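Local coordinates for protein putative isomerase YbhH (PDB 6OTV) that is of unconfirmed activity but probably acts as an isomerase, at residues A[60-65]-A[74-79]. Numbering follows the deposited sequence.
With EDO (1,2-ethanediol), chain L.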
loop_
_atom_site.group_PDB
_atom_site.type_symbol
_atom_site.label_atom_id
_atom_site.label_comp_id
_atom_site.label_asym_id
_atom_site.label_seq_id
_atom_site.Cartn_x
_atom_site.Cartn_y
_atom_site.Cartn_z
ATOM N N VAL A 60 -7.861 -7.222 -22.999
ATOM C CA VAL A 60 -8.967 -7.300 -22.050
ATOM C C VAL A 60 -8.465 -6.874 -20.676
ATOM O O VAL A 60 -7.355 -7.235 -20.269
ATOM C CB VAL A 60 -9.574 -8.721 -21.985
ATOM C CG1 VAL A 60 -10.695 -8.779 -20.960
ATOM C CG2 VAL A 60 -10.083 -9.161 -23.354
ATOM N N ALA A 61 -9.286 -6.104 -19.964
ATOM C CA ALA A 61 -9.056 -5.768 -18.564
ATOM C C ALA A 61 -10.249 -6.253 -17.755
ATOM O O ALA A 61 -11.389 -5.856 -18.025
ATOM C CB ALA A 61 -8.859 -4.261 -18.379
ATOM N N ILE A 62 -9.993 -7.109 -16.771
ATOM C CA ILE A 62 -11.034 -7.659 -15.910
ATOM C C ILE A 62 -10.912 -6.979 -14.551
ATOM O O ILE A 62 -9.910 -7.152 -13.845
ATOM C CB ILE A 62 -10.930 -9.185 -15.794
ATOM C CG1 ILE A 62 -11.009 -9.823 -17.186
ATOM C CG2 ILE A 62 -12.023 -9.723 -14.877
ATOM C CD1 ILE A 62 -10.674 -11.309 -17.209
ATOM N N ILE A 63 -11.932 -6.206 -14.182
ATOM C CA ILE A 63 -11.884 -5.315 -13.027
ATOM C C ILE A 63 -12.852 -5.818 -11.963
ATOM O O ILE A 63 -13.955 -6.283 -12.279
ATOM C CB ILE A 63 -12.224 -3.864 -13.423
ATOM C CG1 ILE A 63 -11.502 -3.464 -14.717
ATOM C CG2 ILE A 63 -11.890 -2.910 -12.291
ATOM C CD1 ILE A 63 -10.001 -3.562 -14.646
ATOM N N SER A 64 -12.443 -5.703 -10.701
ATOM C CA SER A 64 -13.284 -6.083 -9.574
ATOM C C SER A 64 -12.797 -5.345 -8.336
ATOM O O SER A 64 -11.700 -4.783 -8.315
ATOM C CB SER A 64 -13.257 -7.595 -9.338
ATOM O OG SER A 64 -12.017 -7.994 -8.781
ATOM N N ARG A 65 -13.633 -5.351 -7.302
ATOM C CA ARG A 65 -13.191 -4.861 -6.004
ATOM C C ARG A 65 -12.039 -5.720 -5.503
ATOM O O ARG A 65 -12.043 -6.944 -5.656
ATOM C CB ARG A 65 -14.344 -4.873 -5.002
ATOM C CG ARG A 65 -15.373 -3.780 -5.239
ATOM C CD ARG A 65 -16.416 -3.751 -4.134
ATOM N NE ARG A 65 -17.381 -2.672 -4.325
ATOM C CZ ARG A 65 -18.496 -2.784 -5.041
ATOM N NH1 ARG A 65 -18.789 -3.930 -5.641
ATOM N NH2 ARG A 65 -19.315 -1.748 -5.161
ATOM N N ASP A 74 -9.067 -4.632 -8.105
ATOM C CA ASP A 74 -8.154 -5.585 -8.715
ATOM C C ASP A 74 -8.248 -5.493 -10.231
ATOM O O ASP A 74 -9.329 -5.275 -10.787
ATOM C CB ASP A 74 -8.464 -7.011 -8.260
ATOM C CG ASP A 74 -7.855 -7.335 -6.914
ATOM O OD1 ASP A 74 -6.974 -6.572 -6.457
ATOM O OD2 ASP A 74 -8.259 -8.352 -6.311
ATOM N N TYR A 75 -7.107 -5.666 -10.895
ATOM C CA TYR A 75 -6.998 -5.521 -12.343
ATOM C C TYR A 75 -6.269 -6.737 -12.895
ATOM O O TYR A 75 -5.084 -6.940 -12.607
ATOM C CB TYR A 75 -6.274 -4.220 -12.702
ATOM C CG TYR A 75 -5.635 -4.176 -14.076
ATOM C CD1 TYR A 75 -6.376 -4.425 -15.226
ATOM C CD2 TYR A 75 -4.292 -3.850 -14.223
ATOM C CE1 TYR A 75 -5.791 -4.370 -16.479
ATOM C CE2 TYR A 75 -3.699 -3.793 -15.471
ATOM C CZ TYR A 75 -4.452 -4.053 -16.595
ATOM O OH TYR A 75 -3.860 -3.994 -17.838
ATOM N N LEU A 76 -6.976 -7.547 -13.678
ATOM C CA LEU A 76 -6.402 -8.700 -14.357
ATOM C C LEU A 76 -6.355 -8.411 -15.850
ATOM O O LEU A 76 -7.393 -8.146 -16.467
ATOM C CB LEU A 76 -7.217 -9.964 -14.080
ATOM C CG LEU A 76 -6.810 -11.215 -14.862
ATOM C CD1 LEU A 76 -5.385 -11.625 -14.526
ATOM C CD2 LEU A 76 -7.786 -12.354 -14.593
ATOM N N PHE A 77 -5.159 -8.456 -16.425
ATOM C CA PHE A 77 -4.970 -8.207 -17.845
ATOM C C PHE A 77 -4.898 -9.522 -18.607
ATOM O O PHE A 77 -4.360 -10.513 -18.107
ATOM C CB PHE A 77 -3.697 -7.395 -18.105
ATOM C CG PHE A 77 -3.350 -7.284 -19.560
ATOM C CD1 PHE A 77 -4.096 -6.471 -20.402
ATOM C CD2 PHE A 77 -2.299 -8.010 -20.095
ATOM C CE1 PHE A 77 -3.789 -6.371 -21.750
ATOM C CE2 PHE A 77 -1.986 -7.916 -21.443
ATOM C CZ PHE A 77 -2.731 -7.094 -22.271
ATOM N N ALA A 78 -5.443 -9.519 -19.823
ATOM C CA ALA A 78 -5.368 -10.670 -20.713
ATOM C C ALA A 78 -5.105 -10.186 -22.129
ATOM O O ALA A 78 -5.748 -9.241 -22.596
ATOM C CB ALA A 78 -6.657 -11.500 -20.666
ATOM N N GLN A 79 -4.154 -10.827 -22.802
ATOM C CA GLN A 79 -3.881 -10.586 -24.213
ATOM C C GLN A 79 -4.607 -11.650 -25.028
ATOM O O GLN A 79 -4.359 -12.848 -24.852
ATOM C CB GLN A 79 -2.377 -10.620 -24.494
ATOM C CG GLN A 79 -1.989 -10.304 -25.937
ATOM C CD GLN A 79 -2.126 -8.830 -26.278
ATOM O OE1 GLN A 79 -1.768 -7.960 -25.484
ATOM N NE2 GLN A 79 -2.650 -8.541 -27.463
HETATM C C1 EDO L . -17.422 -6.346 -8.540
HETATM O O1 EDO L . -16.228 -6.520 -7.767
HETATM C C2 EDO L . -17.170 -6.761 -9.986
HETATM O O2 EDO L . -16.743 -8.127 -10.034
#
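The beta hairpin formed by strands 59-65 and 73-80 pairs Val60, Ile62 and Ser64 with Ala78, Leu76 and Asp74, each an antiparallel hydrogen-bonded pair closed by two backbone bonds. The two bonds of the central pair are nearly straight: Ile62 N reaches Leu76 O at 2.8 Å with 171° at the hydrogen, and Leu76 N returns to Ile62 O. Between these pairs, CA-H...O contacts run from Ala61 CA to Leu76 O and from Ile63 CA to Asp74 O, the latter 3.4 Å long.

Tyr75, Phe77, Ala61 and Ile63 occupy one face. CG of Tyr75 stands anti to its backbone N (chi1 158°), and the ring swings over toward strand 60-65: Ala61 CB meets Tyr75 CE1 at the ring edge, 3.6 Å away, while Ile63 CD1 arrives obliquely at Tyr75 CD1, 3.8 Å away. Helix 94-106 packs against this face, with Val100 touching both Ile63 and Tyr75, and the tyrosine hydroxyl is hydrogen-bonded to Cys93 O. Val60 O, which accepts the bond from Ala78 N, also approaches the Phe77 ring obliquely, 3.3 Å from Phe77 CD1.

On the other face, Ile62 and Leu76 lie alongside each other, extended in the same direction, and meet by their tips, Ile62 CD1 to Leu76 CD2 at 4.0 Å. Val60 and Ala78 touch through their CB atoms, and both pack against Leu35 of helix 28-39. At the turn end, Ser64 OG rests 3.7 Å from Asp74 CB; Asp74 OD2 forms a salt bridge with Arg122 and a hydrogen bond with Ser67 N, while OD1 is hydrogen-bonded to Ser66 OG. An ethanediol, probably from the crystallisation liquor, accepts a hydrogen bond from Arg65 N at its O1 (2.9 Å).

With strands 14-20 and 116-123 alongside, helices on both faces and mostly apolar side chains alternating between the faces, the hairpin is a buried sheet element of the diaminopimelate epimerase-like fold to which PrpF proteins belong.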